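IPT/TIG domain-containing protein BACOVA_02650 (Bacteroides ovatus, PDB 5E7G) binds xyloglucan at the bacterial cell surface, probably capturing the polysaccharide before it is transported into the periplasm for degradation. Local coordinates at residues A[206-211]-A[448-453]; A[287-292]-A[317-322]; A[357-362]-A[403-408]. All coordinates share one frame; numbering follows the deposited sequence.

Contact 1: residues A[206-211]-A[448-453]. With CA (calcium ion), chain C.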
# COMPACT_ATOMS: atom_id res chain seq x y z
N SER A 206 8.48 -4.74 15.77
CA SER A 206 9.43 -5.73 16.26
C SER A 206 8.86 -7.14 16.13
O SER A 206 7.65 -7.32 15.99
CB SER A 206 9.80 -5.44 17.71
OG SER A 206 10.71 -6.39 18.23
N THR A 207 9.74 -8.13 16.18
CA THR A 207 9.32 -9.52 16.14
C THR A 207 9.30 -10.08 17.56
O THR A 207 8.73 -11.15 17.80
CB THR A 207 10.25 -10.39 15.26
OG1 THR A 207 11.61 -10.26 15.71
CG2 THR A 207 10.15 -9.96 13.81
N MET A 208 9.92 -9.37 18.50
CA MET A 208 9.91 -9.79 19.90
C MET A 208 9.92 -8.59 20.84
O MET A 208 10.86 -8.39 21.62
CB MET A 208 11.11 -10.69 20.19
CG MET A 208 11.00 -11.42 21.53
SD MET A 208 12.06 -12.87 21.63
CE MET A 208 11.33 -13.92 20.37
N PRO A 209 8.84 -7.78 20.79
CA PRO A 209 8.73 -6.64 21.70
C PRO A 209 8.67 -7.07 23.15
O PRO A 209 8.09 -8.10 23.49
CB PRO A 209 7.42 -5.96 21.27
CG PRO A 209 6.66 -7.02 20.53
CD PRO A 209 7.69 -7.89 19.87
N VAL A 210 9.30 -6.27 24.00
CA VAL A 210 9.32 -6.52 25.43
C VAL A 210 7.91 -6.35 26.00
O VAL A 210 7.18 -5.44 25.61
CB VAL A 210 10.33 -5.56 26.12
CG1 VAL A 210 10.35 -5.76 27.62
CG2 VAL A 210 11.74 -5.75 25.52
N VAL A 211 7.53 -7.24 26.91
CA VAL A 211 6.24 -7.14 27.59
C VAL A 211 6.16 -5.82 28.35
O VAL A 211 7.07 -5.46 29.10
CB VAL A 211 6.02 -8.31 28.56
CG1 VAL A 211 4.68 -8.15 29.31
CG2 VAL A 211 6.05 -9.63 27.79
N PHE A 448 20.59 -4.72 26.26
CA PHE A 448 20.39 -5.69 25.19
C PHE A 448 19.62 -6.92 25.67
O PHE A 448 19.82 -7.36 26.80
CB PHE A 448 21.74 -6.18 24.62
CG PHE A 448 22.57 -5.10 23.99
CD1 PHE A 448 23.52 -4.42 24.74
CD2 PHE A 448 22.45 -4.80 22.65
CE1 PHE A 448 24.31 -3.44 24.15
CE2 PHE A 448 23.24 -3.83 22.06
CZ PHE A 448 24.17 -3.14 22.82
N ASP A 449 18.80 -7.50 24.80
CA ASP A 449 18.11 -8.74 25.15
C ASP A 449 17.60 -9.46 23.89
O ASP A 449 17.44 -8.85 22.84
CB ASP A 449 16.93 -8.44 26.10
CG ASP A 449 16.59 -9.60 27.04
OD1 ASP A 449 16.99 -10.75 26.76
OD2 ASP A 449 15.90 -9.36 28.06
N ASN A 450 17.35 -10.75 24.03
CA ASN A 450 16.67 -11.55 23.01
C ASN A 450 17.38 -11.57 21.64
O ASN A 450 16.76 -11.38 20.59
CB ASN A 450 15.24 -11.04 22.83
CG ASN A 450 14.38 -11.31 24.07
OD1 ASN A 450 14.59 -12.30 24.77
ND2 ASN A 450 13.41 -10.43 24.34
N PHE A 451 18.68 -11.84 21.67
CA PHE A 451 19.41 -12.07 20.44
C PHE A 451 18.77 -13.26 19.74
O PHE A 451 18.51 -14.29 20.37
CB PHE A 451 20.90 -12.32 20.71
CG PHE A 451 21.62 -11.12 21.24
CD1 PHE A 451 22.24 -10.24 20.37
CD2 PHE A 451 21.68 -10.87 22.60
CE1 PHE A 451 22.91 -9.14 20.84
CE2 PHE A 451 22.36 -9.76 23.09
CZ PHE A 451 22.98 -8.89 22.19
N ARG A 452 18.50 -13.10 18.46
CA ARG A 452 17.81 -14.12 17.69
C ARG A 452 18.25 -14.07 16.23
O ARG A 452 18.62 -13.00 15.72
CB ARG A 452 16.29 -13.92 17.81
CG ARG A 452 15.80 -12.52 17.44
CD ARG A 452 14.45 -12.21 18.09
NE ARG A 452 13.87 -10.95 17.63
CZ ARG A 452 14.00 -9.77 18.23
NH1 ARG A 452 14.70 -9.66 19.36
NH2 ARG A 452 13.43 -8.70 17.71
N ILE A 453 18.23 -15.22 15.57
CA ILE A 453 18.57 -15.33 14.15
C ILE A 453 17.36 -15.84 13.39
O ILE A 453 16.82 -16.91 13.68
CB ILE A 453 19.79 -16.28 13.91
CG1 ILE A 453 21.06 -15.67 14.51
CG2 ILE A 453 20.01 -16.55 12.41
CD1 ILE A 453 22.27 -16.60 14.52
CA CA C . 15.99 -11.60 28.75
O HOH W 1 14.36 -12.54 27.28
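The flat guanidinium of Arg452 has Met208 CB over the centre of one face, 3.6 Å from CZ, and Thr207 OG1 at its edge, close to the plane. There Arg452 NE donates to Thr207 OG1 over 3.0 Å. Arg452 lies on a strand of the xyloglucan-binding domain, whereas Met208 and Thr207 belong to a loop of the third IPT/TIG domain, so this buried patch joins two domains. The loop folds as an ST turn, with Ser206 OG accepting from Met208 N. Both hydroxyls have partners beyond the strand: Ser206 OG bonds to Glu361, which also forms a salt bridge with Arg452, and Thr207 OG1 bonds to Gln359. On the other side of the group, Arg452 NH1 donates to Asn450 O of its own strand at 3.0 Å; with the bond from NE, this probably fixes the rotation of the group.

Met208 CB rests over the arginine; with CG anti to the backbone N (chi1 -167°) and chi2 extended, SD is carried on to the Asn450 amide. Met208 SD lies 3.7 Å from Asn450 CG, the two side chains crossing at about a right angle. Asn450 ND2 is buried here without a polar partner, but OD1 takes a bond from a calcium-bound water. One residue earlier, Asp449 grips that calcium ion with both carboxylate oxygens, OD1 and OD2, each at 2.4 Å.

Contact 2: residues A[287-292]-A[317-322]. With CA (calcium ion), chain C.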
# COMPACT_ATOMS: atom_id res chain seq x y z
N LEU A 287 20.20 -16.08 22.68
CA LEU A 287 20.68 -15.55 23.96
C LEU A 287 19.65 -14.57 24.57
O LEU A 287 19.30 -13.56 23.97
CB LEU A 287 22.03 -14.86 23.77
CG LEU A 287 22.73 -14.31 25.02
CD1 LEU A 287 23.05 -15.43 25.99
CD2 LEU A 287 24.00 -13.55 24.67
N ASN A 288 19.17 -14.89 25.77
CA ASN A 288 18.19 -14.04 26.45
C ASN A 288 18.50 -13.88 27.94
O ASN A 288 17.77 -13.20 28.65
CB ASN A 288 16.78 -14.61 26.26
CG ASN A 288 16.59 -15.98 26.90
OD1 ASN A 288 17.45 -16.46 27.64
ND2 ASN A 288 15.46 -16.61 26.61
N TYR A 289 19.58 -14.50 28.39
CA TYR A 289 20.02 -14.41 29.78
C TYR A 289 18.97 -14.96 30.74
O TYR A 289 19.00 -14.67 31.94
CB TYR A 289 20.36 -12.95 30.13
CG TYR A 289 21.21 -12.27 29.08
CD1 TYR A 289 22.54 -12.60 28.91
CD2 TYR A 289 20.66 -11.30 28.24
CE1 TYR A 289 23.31 -11.98 27.94
CE2 TYR A 289 21.43 -10.68 27.28
CZ TYR A 289 22.75 -11.02 27.13
OH TYR A 289 23.50 -10.39 26.16
N ASP A 290 18.06 -15.78 30.22
CA ASP A 290 16.99 -16.38 31.00
C ASP A 290 16.88 -17.87 30.71
O ASP A 290 15.78 -18.42 30.69
CB ASP A 290 15.66 -15.67 30.70
CG ASP A 290 15.68 -14.21 31.07
OD1 ASP A 290 16.03 -13.91 32.23
OD2 ASP A 290 15.36 -13.35 30.20
N GLY A 291 18.01 -18.53 30.46
CA GLY A 291 18.01 -19.97 30.21
C GLY A 291 18.40 -20.37 28.80
O GLY A 291 18.80 -21.51 28.58
N ILE A 292 18.24 -19.46 27.85
CA ILE A 292 18.77 -19.65 26.50
C ILE A 292 20.13 -19.00 26.39
O ILE A 292 20.23 -17.78 26.41
CB ILE A 292 17.86 -19.05 25.41
CG1 ILE A 292 16.42 -19.55 25.57
CG2 ILE A 292 18.39 -19.40 24.04
CD1 ILE A 292 16.27 -21.04 25.54
N THR A 317 15.95 -11.16 32.67
CA THR A 317 17.22 -10.46 32.77
C THR A 317 17.68 -9.98 31.39
O THR A 317 17.39 -10.62 30.38
CB THR A 317 18.29 -11.37 33.40
OG1 THR A 317 17.94 -11.59 34.77
CG2 THR A 317 19.70 -10.74 33.32
N CYS A 318 18.37 -8.85 31.37
CA CYS A 318 18.91 -8.30 30.14
C CYS A 318 20.30 -7.73 30.40
O CYS A 318 20.63 -7.36 31.53
CB CYS A 318 17.98 -7.21 29.58
SG CYS A 318 17.86 -5.73 30.59
N LEU A 319 21.12 -7.68 29.35
CA LEU A 319 22.50 -7.20 29.44
C LEU A 319 22.54 -5.69 29.52
O LEU A 319 21.82 -5.02 28.79
CB LEU A 319 23.31 -7.67 28.23
CG LEU A 319 24.67 -7.00 27.97
CD1 LEU A 319 25.68 -7.38 29.03
CD2 LEU A 319 25.17 -7.38 26.58
N GLY A 320 23.41 -5.18 30.39
CA GLY A 320 23.63 -3.75 30.53
C GLY A 320 25.07 -3.33 30.32
O GLY A 320 25.99 -3.84 30.96
N ILE A 321 25.26 -2.39 29.41
CA ILE A 321 26.55 -1.76 29.20
C ILE A 321 26.41 -0.27 29.44
O ILE A 321 25.89 0.45 28.59
CB ILE A 321 27.08 -2.02 27.78
CG1 ILE A 321 27.44 -3.51 27.66
CG2 ILE A 321 28.29 -1.13 27.48
CD1 ILE A 321 27.90 -3.92 26.28
N THR A 322 26.87 0.18 30.61
CA THR A 322 26.65 1.55 31.05
C THR A 322 27.86 2.12 31.77
O THR A 322 28.64 1.38 32.37
CB THR A 322 25.45 1.63 32.02
OG1 THR A 322 25.84 1.18 33.32
CG2 THR A 322 24.28 0.79 31.50
CA CA C . 15.99 -11.60 28.75
O HOH W 1 14.36 -12.54 27.28
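Tyr289 and Asp290 reach the 317-322 segment in different ways, the ring lying along Leu319 and the carboxylate meeting the backbone at Thr317. The tyrosine runs slantwise past Leu319, with its OH end 3.4 Å from Leu319 CB and its CZ also against that methylene. Thr317 O sits near the plane of the ring, at its edge, and at the root of the side chain Tyr289 CB rests 3.9 Å from Thr317 CG2. With an alanine here instead of Tyr289, Leu319 CB and CD2 would probably lose the phenol that packs on them, opening a gap beside the calcium-binding turn.

Asp290 divides its two oxygens between backbone and metal. OD1 takes the Thr317 N-H on its syn lone pair, 2.8 Å away and almost straight at 170°, while OD2 binds the calcium ion at 2.4 Å. CG anti to the carbonyl carbon (chi1 -62°) brings the carboxylate round to Thr317 and the ion. Asn288 O and Thr317 O bind the same ion and come within 3.1 Å of each other, a closeness of two carbonyl oxygens that the cation between them is likely to offset. Asn288 OD1 accepts from Asp290 N, an Asx turn, and also from Ile292 N; the two arrive from opposite faces of its amide plane.

A water, Asn315 O and the Asp449 carboxylate complete seven coordinating oxygens. Around the ion, strand 318-322 pairs with strands 301-303 and 442-455, and the Tyr289 ring meets Phe302, at about 55° between planes, and touches Phe451 of strand 442-455.

Contact 3: residues A[357-362]-A[403-408]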
# COMPACT_ATOMS: atom_id res chain seq x y z
N LYS A 357 19.36 -12.93 9.17
CA LYS A 357 19.68 -11.71 9.89
C LYS A 357 19.67 -11.93 11.39
O LYS A 357 18.95 -12.79 11.90
CB LYS A 357 18.70 -10.61 9.51
CG LYS A 357 17.25 -11.04 9.59
CD LYS A 357 16.32 -9.88 9.26
CE LYS A 357 14.87 -10.29 9.38
NZ LYS A 357 13.95 -9.18 9.03
N LEU A 358 20.53 -11.18 12.07
CA LEU A 358 20.58 -11.16 13.52
C LEU A 358 19.72 -10.01 14.03
O LEU A 358 19.86 -8.88 13.56
CB LEU A 358 22.02 -10.99 14.01
CG LEU A 358 22.24 -10.82 15.52
CD1 LEU A 358 21.99 -12.13 16.25
CD2 LEU A 358 23.64 -10.30 15.79
N GLN A 359 18.82 -10.30 14.97
CA GLN A 359 17.99 -9.28 15.59
C GLN A 359 18.18 -9.29 17.10
O GLN A 359 18.52 -10.32 17.69
CB GLN A 359 16.51 -9.51 15.27
CG GLN A 359 16.13 -9.24 13.83
CD GLN A 359 14.65 -9.50 13.57
OE1 GLN A 359 14.05 -10.36 14.22
NE2 GLN A 359 14.06 -8.75 12.64
N PHE A 360 17.99 -8.14 17.73
CA PHE A 360 17.94 -8.07 19.19
C PHE A 360 17.21 -6.80 19.63
O PHE A 360 17.12 -5.83 18.88
CB PHE A 360 19.35 -8.13 19.78
CG PHE A 360 20.30 -7.10 19.20
CD1 PHE A 360 21.01 -7.36 18.04
CD2 PHE A 360 20.48 -5.89 19.84
CE1 PHE A 360 21.88 -6.42 17.51
CE2 PHE A 360 21.36 -4.94 19.32
CZ PHE A 360 22.06 -5.21 18.15
N GLU A 361 16.66 -6.83 20.84
CA GLU A 361 16.04 -5.64 21.40
C GLU A 361 17.10 -4.82 22.09
O GLU A 361 17.93 -5.35 22.84
CB GLU A 361 14.92 -5.99 22.38
CG GLU A 361 13.76 -6.75 21.76
CD GLU A 361 13.15 -6.03 20.57
OE1 GLU A 361 12.61 -4.92 20.72
OE2 GLU A 361 13.22 -6.61 19.47
N CYS A 362 17.08 -3.52 21.82
CA CYS A 362 18.04 -2.59 22.39
C CYS A 362 17.33 -1.39 23.02
O CYS A 362 16.29 -0.94 22.53
CB CYS A 362 19.03 -2.12 21.32
SG CYS A 362 20.40 -1.17 21.97
N TRP A 403 12.48 0.68 24.16
CA TRP A 403 13.07 -0.45 23.48
C TRP A 403 12.89 -0.32 21.97
O TRP A 403 11.92 0.26 21.50
CB TRP A 403 12.46 -1.76 23.97
CG TRP A 403 12.93 -2.18 25.34
CD1 TRP A 403 12.31 -1.93 26.53
CD2 TRP A 403 14.11 -2.93 25.65
NE1 TRP A 403 13.03 -2.48 27.57
CE2 TRP A 403 14.15 -3.10 27.06
CE3 TRP A 403 15.15 -3.48 24.88
CZ2 TRP A 403 15.18 -3.78 27.71
CZ3 TRP A 403 16.18 -4.17 25.54
CH2 TRP A 403 16.18 -4.31 26.94
N MET A 404 13.85 -0.84 21.21
CA MET A 404 13.73 -0.91 19.77
C MET A 404 14.30 -2.22 19.25
O MET A 404 15.14 -2.85 19.90
CB MET A 404 14.43 0.29 19.11
CG MET A 404 15.89 0.46 19.54
SD MET A 404 16.80 1.65 18.53
CE MET A 404 18.33 1.78 19.45
N GLN A 405 13.82 -2.67 18.10
CA GLN A 405 14.40 -3.81 17.43
C GLN A 405 15.58 -3.35 16.56
O GLN A 405 15.42 -2.47 15.71
CB GLN A 405 13.35 -4.53 16.58
CG GLN A 405 13.90 -5.69 15.78
CD GLN A 405 12.85 -6.37 14.94
OE1 GLN A 405 12.39 -7.47 15.28
NE2 GLN A 405 12.47 -5.75 13.83
N CYS A 406 16.75 -3.92 16.80
CA CYS A 406 17.91 -3.71 15.95
C CYS A 406 18.10 -4.94 15.08
O CYS A 406 17.98 -6.06 15.57
CB CYS A 406 19.17 -3.45 16.77
SG CYS A 406 19.11 -1.92 17.70
N SER A 407 18.37 -4.73 13.80
CA SER A 407 18.52 -5.83 12.86
C SER A 407 19.71 -5.59 11.90
O SER A 407 19.84 -4.51 11.33
CB SER A 407 17.22 -6.02 12.08
OG SER A 407 17.30 -7.11 11.18
N VAL A 408 20.55 -6.61 11.74
CA VAL A 408 21.67 -6.57 10.79
C VAL A 408 21.75 -7.88 10.03
O VAL A 408 21.37 -8.93 10.56
CB VAL A 408 23.02 -6.33 11.49
CG1 VAL A 408 22.98 -5.03 12.28
CG2 VAL A 408 23.38 -7.50 12.42
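Glu361 and Gln405 face each other as a non-hydrogen-bonded pair of two antiparallel strands, 356-364 and 403-409, in a sheet of the xyloglucan-binding domain. From CB outward, the glutamate first meets Trp403: Glu361 CB lies 3.6 Å from Trp403 CE3, and the backbone Glu361 O comes to the edge of the same indole. Next, Glu361 CG comes within 3.3 Å of Met208 O of the IPT/TIG loop. A bend at chi2 (-55°) then turns the carboxylate toward the neighbouring strand, with CD close to Met404 O and Gln405 CA. OE1 ends 3.4 Å from Met404 O, two acceptors side by side, whereas OE2 lies 3.6 Å from Gln405 CB and finds its polar partners in Arg452, by a salt bridge, and Ser206 OG.

Beside it, Gln359 and Gln405 stand with their amide planes 32° apart, but each turns to others: Gln359 OE1 to Thr207, Gln405 NE2 to Ser393. On the opposite side of the sheet the pairing is apolar. Cys406 CB sits over one face of the Phe360 ring, toward its rim and 3.9 Å from the centroid, a CH-pi contact. Cys406 SG also lies 3.6 Å from Cys362 CB. Six backbone hydrogen bonds, two in each of the pairs Leu358-Val408, Phe360-Cys406 and Cys362-Met404, hold the strands in register.

The chemistry thus differs from side to side: Leu358, Phe360, Cys362, Met404, Cys406 and Val408 form an apolar layer, with Cys362 SG and Cys406 SG 4.5 Å apart and so not a disulfide, while the buried charge of Glu361 is probably stabilised by the arginine that it faces.

How the contacts relate
All three contacts gather at one end of the elongated chain. Contacts 1 and 3 have centres about 7 Å apart, contacts 1 and 2 about 11 Å, contacts 2 and 3 about 14 Å. Strand 442-455 ties them into one antiparallel sheet, pairing with strand 318-322 of contact 2 and strand 356-364 of contact 3. Along the chain, contact 2 closes before contact 3 opens, and both are nested within the long loop closed by contact 1. Contacts 2 and 3 lie wholly within the xyloglucan-binding domain; contact 1 brings in the third IPT/TIG domain. The sheet thus connects a calcium site, shared by contacts 1 and 2, with the seam between the domains.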